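Local coordinates for protein Plm1 (Streptomyces sp. HK803, PDB 4HXY) that probably reduces a beta-ketoacyl polyketide intermediate with NADPH, as the ketoreductase of the first module of phoslactomycin biosynthesis, at residues Val357-Gly362 with Gly405-Ala410; Trp7-Arg13 with Ala170-Thr176; His202-Arg206 with Leu392-Glu396. All blocks are in the same frame, centred on the assembly; numbering follows the deposited sequence. Where two conformers were deposited one is given.

Contact 1 (Val357-Gly362 with Gly405-Ala410); sequences VSVAWG and GDPVVA. With NDP (NADPH dihydro-nicotinamide-adenine-dinucleotide phosphate), chain C.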
loop_
_atom_site.group_PDB
_atom_site.type_symbol
_atom_site.label_atom_id
_atom_site.label_comp_id
_atom_site.label_asym_id
_atom_site.label_seq_id
_atom_site.Cartn_x
_atom_site.Cartn_y
_atom_site.Cartn_z
ATOM N N VAL A 357 3.109 1.059 -12.663
ATOM C CA VAL A 357 2.337 2.037 -11.921
ATOM C C VAL A 357 1.431 1.344 -10.916
ATOM O O VAL A 357 0.839 0.308 -11.222
ATOM C CB VAL A 357 1.521 2.953 -12.824
ATOM C CG1 VAL A 357 0.484 2.163 -13.695
ATOM C CG2 VAL A 357 0.869 4.109 -11.968
ATOM N N SER A 358 1.340 1.937 -9.725
ATOM C CA SER A 358 0.394 1.501 -8.712
ATOM C C SER A 358 -0.591 2.618 -8.492
ATOM O O SER A 358 -0.199 3.716 -8.081
ATOM C CB SER A 358 1.109 1.176 -7.413
ATOM O OG SER A 358 0.203 0.662 -6.441
ATOM N N VAL A 359 -1.861 2.376 -8.774
ATOM C CA VAL A 359 -2.871 3.419 -8.559
ATOM C C VAL A 359 -3.574 3.107 -7.249
ATOM O O VAL A 359 -4.179 2.039 -7.120
ATOM C CB VAL A 359 -3.919 3.477 -9.690
ATOM C CG1 VAL A 359 -4.945 4.565 -9.426
ATOM C CG2 VAL A 359 -3.256 3.752 -11.051
ATOM N N ALA A 360 -3.500 4.049 -6.304
ATOM C CA ALA A 360 -4.161 3.900 -5.001
ATOM C C ALA A 360 -5.572 4.468 -5.140
ATOM O O ALA A 360 -5.806 5.662 -5.013
ATOM C CB ALA A 360 -3.357 4.597 -3.931
ATOM N N TRP A 361 -6.508 3.592 -5.468
ATOM C CA TRP A 361 -7.887 3.973 -5.672
ATOM C C TRP A 361 -8.688 4.233 -4.379
ATOM O O TRP A 361 -8.616 3.470 -3.393
ATOM C CB TRP A 361 -8.609 2.843 -6.380
ATOM C CG TRP A 361 -8.064 2.488 -7.715
ATOM C CD1 TRP A 361 -7.405 1.346 -8.057
ATOM C CD2 TRP A 361 -8.242 3.223 -8.919
ATOM N NE1 TRP A 361 -7.116 1.353 -9.389
ATOM C CE2 TRP A 361 -7.622 2.498 -9.943
ATOM C CE3 TRP A 361 -8.822 4.441 -9.213
ATOM C CZ2 TRP A 361 -7.584 2.955 -11.263
ATOM C CZ3 TRP A 361 -8.816 4.888 -10.512
ATOM C CH2 TRP A 361 -8.182 4.154 -11.526
ATOM N N GLY A 362 -9.501 5.277 -4.429
ATOM C CA GLY A 362 -10.692 5.328 -3.592
ATOM C C GLY A 362 -11.740 4.329 -4.031
ATOM O O GLY A 362 -11.543 3.566 -4.974
ATOM N N GLY A 405 5.080 8.084 -11.598
ATOM C CA GLY A 405 4.565 8.501 -10.312
ATOM C C GLY A 405 3.728 7.391 -9.737
ATOM O O GLY A 405 3.493 6.402 -10.392
ATOM N N ASP A 406 3.271 7.541 -8.512
ATOM C CA ASP A 406 2.260 6.612 -8.059
ATOM C C ASP A 406 1.130 7.508 -7.552
ATOM O O ASP A 406 1.206 8.119 -6.515
ATOM C CB ASP A 406 2.740 5.624 -7.014
ATOM C CG ASP A 406 3.416 4.371 -7.615
ATOM O OD1 ASP A 406 3.335 4.086 -8.851
ATOM O OD2 ASP A 406 4.033 3.665 -6.786
ATOM N N PRO A 407 0.073 7.557 -8.328
ATOM C CA PRO A 407 -1.067 8.402 -8.030
ATOM C C PRO A 407 -2.076 7.798 -7.071
ATOM O O PRO A 407 -2.250 6.608 -7.011
ATOM C CB PRO A 407 -1.703 8.574 -9.404
ATOM C CG PRO A 407 -1.456 7.267 -10.036
ATOM C CD PRO A 407 -0.083 6.882 -9.625
ATOM N N VAL A 408 -2.725 8.689 -6.340
ATOM C CA VAL A 408 -3.867 8.368 -5.488
ATOM C C VAL A 408 -5.058 9.018 -6.191
ATOM O O VAL A 408 -5.016 10.221 -6.463
ATOM C CB VAL A 408 -3.685 8.969 -4.078
ATOM C CG1 VAL A 408 -4.817 8.518 -3.139
ATOM C CG2 VAL A 408 -2.340 8.568 -3.489
ATOM N N VAL A 409 -6.086 8.232 -6.508
ATOM C CA VAL A 409 -7.239 8.708 -7.294
ATOM C C VAL A 409 -8.529 8.392 -6.557
ATOM O O VAL A 409 -8.876 7.227 -6.370
ATOM C CB VAL A 409 -7.251 8.061 -8.689
ATOM C CG1 VAL A 409 -8.490 8.512 -9.490
ATOM C CG2 VAL A 409 -5.938 8.371 -9.448
ATOM N N ALA A 410 -9.231 9.434 -6.105
ATOM C CA ALA A 410 -10.402 9.252 -5.239
ATOM C C ALA A 410 -11.282 10.492 -5.301
ATOM O O ALA A 410 -10.785 11.579 -5.580
ATOM C CB ALA A 410 -9.957 8.980 -3.783
HETATM P PA NDP C . -13.463 -8.446 -6.163
HETATM O O1A NDP C . -14.700 -8.335 -6.989
HETATM O O2A NDP C . -13.513 -9.268 -4.910
HETATM O O5B NDP C . -12.275 -8.997 -7.076
HETATM C C5B NDP C . -11.139 -9.593 -6.484
HETATM C C4B NDP C . -10.659 -10.688 -7.392
HETATM O O4B NDP C . -9.489 -11.281 -6.868
HETATM C C3B NDP C . -11.654 -11.815 -7.539
HETATM O O3B NDP C . -11.797 -12.086 -8.947
HETATM C C2B NDP C . -11.028 -12.995 -6.829
HETATM O O2B NDP C . -11.518 -14.133 -7.508
HETATM C C1B NDP C . -9.551 -12.681 -7.044
HETATM N N9A NDP C . -8.607 -13.364 -6.169
HETATM C C8A NDP C . -8.541 -13.334 -4.792
HETATM N N7A NDP C . -7.526 -14.127 -4.386
HETATM C C5A NDP C . -6.916 -14.648 -5.500
HETATM C C6A NDP C . -5.837 -15.495 -5.694
HETATM N N6A NDP C . -5.107 -16.016 -4.714
HETATM N N1A NDP C . -5.502 -15.836 -6.993
HETATM C C2A NDP C . -6.202 -15.312 -8.074
HETATM N N3A NDP C . -7.275 -14.478 -7.895
HETATM C C4A NDP C . -7.605 -14.155 -6.616
HETATM O O3 NDP C . -12.930 -6.991 -5.724
HETATM P PN NDP C . -12.851 -5.668 -6.593
HETATM O O1N NDP C . -13.622 -4.639 -5.859
HETATM O O2N NDP C . -13.124 -5.871 -8.029
HETATM O O5D NDP C . -11.345 -5.185 -6.366
HETATM C C5D NDP C . -10.285 -5.680 -7.142
HETATM C C4D NDP C . -9.007 -4.985 -6.702
HETATM O O4D NDP C . -9.198 -3.582 -6.640
HETATM C C3D NDP C . -8.573 -5.415 -5.320
HETATM O O3D NDP C . -7.209 -5.706 -5.334
HETATM C C2D NDP C . -8.831 -4.211 -4.438
HETATM O O2D NDP C . -7.956 -4.133 -3.331
HETATM C C1D NDP C . -8.706 -3.066 -5.421
HETATM N N1N NDP C . -9.523 -1.910 -5.026
HETATM C C2N NDP C . -10.885 -1.953 -5.117
HETATM C C3N NDP C . -11.696 -0.939 -4.604
HETATM C C7N NDP C . -13.165 -0.952 -4.773
HETATM O O7N NDP C . -13.818 0.207 -4.418
HETATM N N7N NDP C . -13.877 -1.989 -5.188
HETATM C C4N NDP C . -11.040 0.366 -4.240
HETATM C C5N NDP C . -9.549 0.311 -4.186
HETATM C C6N NDP C . -8.855 -0.803 -4.598
HETATM P P2B NDP C . -11.408 -15.619 -6.928
HETATM O O1X NDP C . -12.210 -16.458 -7.895
HETATM O O2X NDP C . -11.981 -15.692 -5.505
HETATM O O3X NDP C . -9.996 -16.035 -6.854
#
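Two parallel strands of the Rossmann-type sheet of this ketoreductase pair here. Strand 357-361 lies beside strand 408-412; the axes of segments 357-361 and 408-410 come within 4.7 Å, at 33°. The 42 residues between the segments are about half helical and include helix 388-400, which packs on the sheet, so the link is a crossover connection. V357 opens the pairing with an apolar touch, V357 CG2 to CD of P407 at 3.8 Å. At S358 a side chain replaces the backbone as acceptor: S358 N donates to D406 OD1 at 3.1 Å. The same carboxylate oxygen meets R350 in a salt bridge, and the hydroxyl of S358 turns to D343. V359 packs on two residues, with CG2 4.1 Å from P407 CG and CG1 3.9 Å from V409 CG2. A360 makes two backbone hydrogen bonds. A360 N donates to P407 O at 2.9 Å, and A360 O accepts from V409 N at 3.0 Å. Both belong to regular parallel pairing. The side chains of A360 and V408 share one face of the sheet, and those of W361 and V409 share the other. W361 lays CZ3 3.8 Å from V409 CG1, and its indole also meets F320 and W364 edge-to-face. W361 and G362 belong to the NADPH pocket, where W361 O lies 3.4 Å from C5N of the cofactor. G362 ends the segment. G362 N donates to V409 O at 2.8 Å, while G362 O lies 3.3 Å from NADPH C4N, the nicotinamide carbon that carries the transferable hydride.

Contact 2 (Trp7-Arg13 with Ala170-Thr176); sequences WFSETWR and ARRLVTT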
loop_
_atom_site.group_PDB
_atom_site.type_symbol
_atom_site.label_atom_id
_atom_site.label_comp_id
_atom_site.label_asym_id
_atom_site.label_seq_id
_atom_site.Cartn_x
_atom_site.Cartn_y
_atom_site.Cartn_z
ATOM N N TRP A 7 -6.949 13.824 -7.689
ATOM C CA TRP A 7 -5.620 13.242 -7.890
ATOM C C TRP A 7 -4.723 13.745 -6.784
ATOM O O TRP A 7 -4.644 14.956 -6.525
ATOM C CB TRP A 7 -5.030 13.621 -9.236
ATOM C CG TRP A 7 -5.640 12.891 -10.360
ATOM C CD1 TRP A 7 -6.881 13.090 -10.893
ATOM C CD2 TRP A 7 -5.040 11.843 -11.127
ATOM N NE1 TRP A 7 -7.090 12.219 -11.951
ATOM C CE2 TRP A 7 -5.978 11.444 -12.104
ATOM C CE3 TRP A 7 -3.809 11.209 -11.087
ATOM C CZ2 TRP A 7 -5.699 10.443 -13.035
ATOM C CZ3 TRP A 7 -3.546 10.193 -11.991
ATOM C CH2 TRP A 7 -4.488 9.827 -12.950
ATOM N N PHE A 8 -4.073 12.808 -6.100
ATOM C CA PHE A 8 -3.212 13.147 -4.988
ATOM C C PHE A 8 -1.925 12.345 -5.043
ATOM O O PHE A 8 -1.809 11.372 -5.799
ATOM C CB PHE A 8 -3.928 12.901 -3.637
ATOM C CG PHE A 8 -5.353 13.359 -3.618
ATOM C CD1 PHE A 8 -6.375 12.504 -3.980
ATOM C CD2 PHE A 8 -5.662 14.650 -3.246
ATOM C CE1 PHE A 8 -7.700 12.926 -3.954
ATOM C CE2 PHE A 8 -6.977 15.095 -3.223
ATOM C CZ PHE A 8 -8.004 14.227 -3.579
ATOM N N SER A 9 -0.948 12.797 -4.257
ATOM C CA SER A 9 0.332 12.120 -4.128
ATOM C C SER A 9 0.893 12.308 -2.724
ATOM O O SER A 9 0.681 13.333 -2.111
ATOM C CB SER A 9 1.332 12.695 -5.122
ATOM O OG SER A 9 2.518 11.916 -5.142
ATOM N N GLU A 10 1.650 11.326 -2.267
ATOM C CA GLU A 10 2.542 11.490 -1.140
ATOM C C GLU A 10 3.608 12.536 -1.460
ATOM O O GLU A 10 4.119 12.610 -2.590
ATOM C CB GLU A 10 3.225 10.153 -0.832
ATOM C CG GLU A 10 4.140 10.187 0.359
ATOM C CD GLU A 10 5.043 8.965 0.445
ATOM O OE1 GLU A 10 4.770 8.095 1.285
ATOM O OE2 GLU A 10 6.027 8.880 -0.327
ATOM N N THR A 11 3.947 13.364 -0.477
ATOM C CA THR A 11 5.115 14.224 -0.563
ATOM C C THR A 11 5.707 14.359 0.847
ATOM O O THR A 11 5.155 13.822 1.808
ATOM C CB THR A 11 4.772 15.601 -1.194
ATOM O OG1 THR A 11 5.983 16.305 -1.488
ATOM C CG2 THR A 11 3.910 16.433 -0.242
ATOM N N TRP A 12 6.846 15.032 0.970
ATOM C CA TRP A 12 7.570 15.122 2.230
ATOM C C TRP A 12 7.997 16.556 2.469
ATOM O O TRP A 12 8.412 17.256 1.525
ATOM C CB TRP A 12 8.782 14.184 2.249
ATOM C CG TRP A 12 8.375 12.755 2.186
ATOM C CD1 TRP A 12 8.016 12.048 1.059
ATOM C CD2 TRP A 12 8.236 11.844 3.281
ATOM N NE1 TRP A 12 7.661 10.771 1.394
ATOM C CE2 TRP A 12 7.786 10.614 2.747
ATOM C CE3 TRP A 12 8.448 11.942 4.654
ATOM C CZ2 TRP A 12 7.556 9.495 3.546
ATOM C CZ3 TRP A 12 8.237 10.818 5.448
ATOM C CH2 TRP A 12 7.789 9.612 4.882
ATOM N N ARG A 13 7.822 16.992 3.711
ATOM C CA ARG A 13 8.181 18.336 4.168
ATOM C C ARG A 13 9.403 18.228 5.045
ATOM O O ARG A 13 9.398 17.502 6.051
ATOM C CB ARG A 13 7.026 18.931 4.965
ATOM C CG ARG A 13 7.347 20.134 5.850
ATOM C CD ARG A 13 7.729 21.354 5.044
ATOM N NE ARG A 13 8.109 22.473 5.907
ATOM C CZ ARG A 13 8.551 23.642 5.452
ATOM N NH1 ARG A 13 8.640 23.846 4.144
ATOM N NH2 ARG A 13 8.891 24.613 6.304
ATOM N N ALA A 170 8.758 14.996 7.104
ATOM C CA ALA A 170 7.419 14.562 7.527
ATOM C C ALA A 170 6.520 14.320 6.335
ATOM O O ALA A 170 6.499 15.118 5.380
ATOM C CB ALA A 170 6.788 15.603 8.467
ATOM N N ARG A 171 5.759 13.230 6.416
ATOM C CA ARG A 171 4.901 12.766 5.300
ATOM C C ARG A 171 3.635 13.601 5.181
ATOM O O ARG A 171 3.016 13.952 6.196
ATOM C CB ARG A 171 4.517 11.314 5.522
ATOM C CG ARG A 171 3.917 10.639 4.316
ATOM C CD ARG A 171 3.833 9.150 4.508
ATOM N NE ARG A 171 3.099 8.500 3.417
ATOM C CZ ARG A 171 1.807 8.195 3.433
ATOM N NH1 ARG A 171 1.041 8.482 4.487
ATOM N NH2 ARG A 171 1.279 7.624 2.358
ATOM N N ARG A 172 3.278 13.913 3.940
ATOM C CA ARG A 172 2.077 14.678 3.628
ATOM C C ARG A 172 1.357 14.084 2.436
ATOM O O ARG A 172 1.983 13.402 1.598
ATOM C CB ARG A 172 2.457 16.097 3.265
ATOM C CG ARG A 172 3.203 16.856 4.352
ATOM C CD ARG A 172 2.299 17.185 5.495
ATOM N NE ARG A 172 2.998 17.990 6.504
ATOM C CZ ARG A 172 3.426 17.565 7.692
ATOM N NH1 ARG A 172 3.255 16.306 8.077
ATOM N NH2 ARG A 172 4.023 18.424 8.530
ATOM N N LEU A 173 0.052 14.323 2.362
ATOM C CA LEU A 173 -0.761 13.939 1.208
ATOM C C LEU A 173 -1.267 15.221 0.599
ATOM O O LEU A 173 -1.863 16.036 1.308
ATOM C CB LEU A 173 -1.924 13.029 1.636
ATOM C CG LEU A 173 -2.861 12.330 0.639
ATOM C CD1 LEU A 173 -3.947 13.287 0.163
ATOM C CD2 LEU A 173 -2.064 11.675 -0.536
ATOM N N VAL A 174 -0.941 15.448 -0.668
ATOM C CA VAL A 174 -1.316 16.684 -1.371
ATOM C C VAL A 174 -1.946 16.398 -2.734
ATOM O O VAL A 174 -1.787 15.320 -3.296
ATOM C CB VAL A 174 -0.111 17.594 -1.572
ATOM C CG1 VAL A 174 0.398 18.107 -0.208
ATOM C CG2 VAL A 174 0.990 16.892 -2.387
ATOM N N THR A 175 -2.654 17.386 -3.275
ATOM C CA THR A 175 -3.116 17.299 -4.646
ATOM C C THR A 175 -1.946 17.277 -5.638
ATOM O O THR A 175 -0.858 17.800 -5.374
ATOM C CB THR A 175 -4.057 18.464 -5.030
ATOM O OG1 THR A 175 -3.348 19.701 -4.950
ATOM C CG2 THR A 175 -5.290 18.471 -4.111
ATOM N N THR A 176 -2.159 16.589 -6.759
ATOM C CA THR A 176 -1.283 16.706 -7.933
ATOM C C THR A 176 -2.117 17.002 -9.161
ATOM O O THR A 176 -3.336 16.805 -9.163
ATOM C CB THR A 176 -0.520 15.417 -8.300
ATOM O OG1 THR A 176 -1.454 14.338 -8.511
ATOM C CG2 THR A 176 0.501 15.070 -7.275
HETATM O O HOH W 1 -1.132 11.900 -8.417
HETATM O O HOH W 2 2.591 6.095 0.304
#
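Backbone hydrogen bonds do most of the work in this antiparallel strand pair. S9 and V174 bond both ways, S9 N to V174 O at 2.8 Å and V174 N to S9 O at 3.0 Å. T11 with R172 and R13 with A170 repeat the pattern. At the far end T176 N donates to W7 O at 3.0 Å. The segment axes lie at 143°, 37° from antiparallel, so the pair is twisted. Charge adds a second layer. E10 OE1 and R171 NE form a salt bridge at 2.7 Å, and W12 NE1 donates to E10 OE2 at 3.0 Å. A water bridges E10 OE1 and R171 NH2. R172 sends its guanidinium to E158 instead. Another water joins F8 O to T176 OG1. Apolar contacts fill in the rest. R171 CB sits over the six-membered ring of W12 in a CH-pi contact, 3.8 Å from the centroid. F8 CB touches L173 CD2 at 3.8 Å. The pair links the N-terminal sheet (strand 160-164) to the cofactor-binding Rossmann sheet (strand 408-412, F8 with V408), consistent with the structural and catalytic subdomains of modular ketoreductases. W7 packs on helix 388-400, at A394, Q397 and A398.

Contact 3 (His202-Arg206 with Leu392-Glu396); sequences HVARR and LQAME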
loop_
_atom_site.group_PDB
_atom_site.type_symbol
_atom_site.label_atom_id
_atom_site.label_comp_id
_atom_site.label_asym_id
_atom_site.label_seq_id
_atom_site.Cartn_x
_atom_site.Cartn_y
_atom_site.Cartn_z
ATOM N N HIS A 202 -14.383 -4.634 -15.328
ATOM C CA HIS A 202 -14.453 -3.323 -15.977
ATOM C C HIS A 202 -13.227 -3.053 -16.843
ATOM O O HIS A 202 -13.333 -2.504 -17.924
ATOM C CB HIS A 202 -14.580 -2.193 -14.962
ATOM C CG HIS A 202 -15.847 -2.226 -14.181
ATOM N ND1 HIS A 202 -17.083 -2.281 -14.781
ATOM C CD2 HIS A 202 -16.074 -2.194 -12.846
ATOM C CE1 HIS A 202 -18.018 -2.316 -13.847
ATOM N NE2 HIS A 202 -17.434 -2.261 -12.667
ATOM N N VAL A 203 -12.070 -3.425 -16.342
ATOM C CA VAL A 203 -10.823 -3.232 -17.062
ATOM C C VAL A 203 -10.799 -4.109 -18.305
ATOM O O VAL A 203 -10.447 -3.650 -19.389
ATOM C CB VAL A 203 -9.613 -3.551 -16.176
ATOM C CG1 VAL A 203 -8.315 -3.504 -16.977
ATOM C CG2 VAL A 203 -9.578 -2.582 -14.968
ATOM N N ALA A 204 -11.231 -5.355 -18.142
ATOM C CA ALA A 204 -11.338 -6.300 -19.262
ATOM C C ALA A 204 -12.196 -5.742 -20.400
ATOM O O ALA A 204 -11.795 -5.794 -21.564
ATOM C CB ALA A 204 -11.906 -7.625 -18.797
ATOM N N ARG A 205 -13.361 -5.196 -20.055
ATOM C CA ARG A 205 -14.268 -4.623 -21.060
ATOM C C ARG A 205 -13.640 -3.391 -21.740
ATOM O O ARG A 205 -13.816 -3.171 -22.930
ATOM C CB ARG A 205 -15.599 -4.247 -20.425
ATOM C CG ARG A 205 -16.405 -5.411 -19.920
ATOM C CD ARG A 205 -17.725 -4.914 -19.321
ATOM N NE ARG A 205 -18.383 -5.890 -18.450
ATOM C CZ ARG A 205 -18.374 -5.893 -17.110
ATOM N NH1 ARG A 205 -19.039 -6.842 -16.460
ATOM N NH2 ARG A 205 -17.730 -4.970 -16.402
ATOM N N ARG A 206 -12.921 -2.581 -20.960
ATOM C CA ARG A 206 -12.244 -1.398 -21.493
ATOM C C ARG A 206 -11.177 -1.783 -22.511
ATOM O O ARG A 206 -11.099 -1.196 -23.601
ATOM C CB ARG A 206 -11.615 -0.573 -20.357
ATOM C CG ARG A 206 -10.792 0.645 -20.789
ATOM C CD ARG A 206 -11.498 1.546 -21.807
ATOM N NE ARG A 206 -12.742 2.118 -21.307
ATOM C CZ ARG A 206 -12.894 3.350 -20.807
ATOM N NH1 ARG A 206 -14.095 3.731 -20.393
ATOM N NH2 ARG A 206 -11.880 4.208 -20.724
ATOM N N LEU A 392 -12.080 4.522 -15.086
ATOM C CA LEU A 392 -11.349 3.949 -16.206
ATOM C C LEU A 392 -10.547 5.017 -16.956
ATOM O O LEU A 392 -9.438 4.739 -17.456
ATOM C CB LEU A 392 -12.317 3.201 -17.138
ATOM C CG LEU A 392 -12.843 1.875 -16.588
ATOM C CD1 LEU A 392 -13.997 1.345 -17.464
ATOM C CD2 LEU A 392 -11.738 0.828 -16.453
ATOM N N GLN A 393 -11.089 6.225 -17.069
ATOM C CA GLN A 393 -10.350 7.309 -17.703
ATOM C C GLN A 393 -9.122 7.649 -16.868
ATOM O O GLN A 393 -8.021 7.801 -17.405
ATOM C CB GLN A 393 -11.213 8.547 -17.902
ATOM C CG GLN A 393 -10.443 9.720 -18.483
ATOM C CD GLN A 393 -10.031 9.499 -19.918
ATOM O OE1 GLN A 393 -10.862 9.562 -20.830
ATOM N NE2 GLN A 393 -8.740 9.251 -20.136
ATOM N N ALA A 394 -9.287 7.705 -15.548
ATOM C CA ALA A 394 -8.146 7.985 -14.682
ATOM C C ALA A 394 -7.108 6.879 -14.751
ATOM O O ALA A 394 -5.916 7.142 -14.684
ATOM C CB ALA A 394 -8.618 8.212 -13.225
ATOM N N MET A 395 -7.561 5.630 -14.903
ATOM C CA MET A 395 -6.639 4.512 -15.101
ATOM C C MET A 395 -5.753 4.717 -16.334
ATOM O O MET A 395 -4.545 4.563 -16.258
ATOM C CB MET A 395 -7.397 3.194 -15.213
ATOM C CG MET A 395 -6.471 2.002 -15.399
ATOM S SD MET A 395 -7.384 0.501 -15.797
ATOM C CE MET A 395 -7.873 0.877 -17.487
ATOM N N GLU A 396 -6.370 5.068 -17.453
ATOM C CA GLU A 396 -5.638 5.357 -18.694
ATOM C C GLU A 396 -4.632 6.491 -18.492
ATOM O O GLU A 396 -3.484 6.396 -18.905
ATOM C CB GLU A 396 -6.637 5.713 -19.798
ATOM C CG GLU A 396 -6.055 6.361 -21.011
ATOM C CD GLU A 396 -7.096 6.554 -22.118
ATOM O OE1 GLU A 396 -7.570 7.717 -22.316
ATOM O OE2 GLU A 396 -7.442 5.529 -22.763
#
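Two helices of the Rossmann-type ketoreductase fold, 198-210 and 388-400, meet through their side chains. The first follows the glycine-rich turn that probably forms the GxGxxG motif. The axes of segments 202-206 and 392-396 cross at -69° and come no closer than 11.4 Å, so long side chains must span the gap. L392 fills most of it. With chi1 m and chi2 t, it reaches out between H202, V203 and R206: L392 CD1 is 3.9 Å from H202 O, and L392 CD2 is 4.2 Å from V203 CA. V203, with chi1 t, presents CG2 to L392 CD2 at 4.3 Å. Chi1 and chi2, both t, carry M395 SD to within 3.9 Å of V203 CG2; chi3 p then sets M395 CE, 4.4 Å from R206 CG. V203 and M395 also touch F320 of strand 316-322. H202 CB starts toward the other helix, but chi1 m leads the imidazole away to W364 and a weak hydrogen bond with G366. Q393 folds back within its own helix, Q393 NE2 donating to E396 OE1 at 2.9 Å. R206 is bent, chi2 and chi3 both p. Its guanidinium lies with one face over L392, R206 CZ 3.7 Å from L392 CB.

Helix 388-400 and the strand that follows it tie the three contacts together. Contacts 1 and 2 have centres about 12 Å apart and share one sheet: V408 O lies 2.8 Å from F8 N, a probable hydrogen bond, and W7 CZ3 packs 3.6 Å from P407 CB. The centres of contacts 1 and 3 are about 14 Å apart, with W361 CH2 3.7 Å from M395 N. The centres of contacts 2 and 3 lie about 25 Å apart, yet W7 CH2 still reaches A394 O at 3.5 Å. Contact 1 touches the NADPH directly. The H202 side chain of contact 3 is about 7 Å from the cofactor, and the F8 side chain of contact 2 about 13 Å.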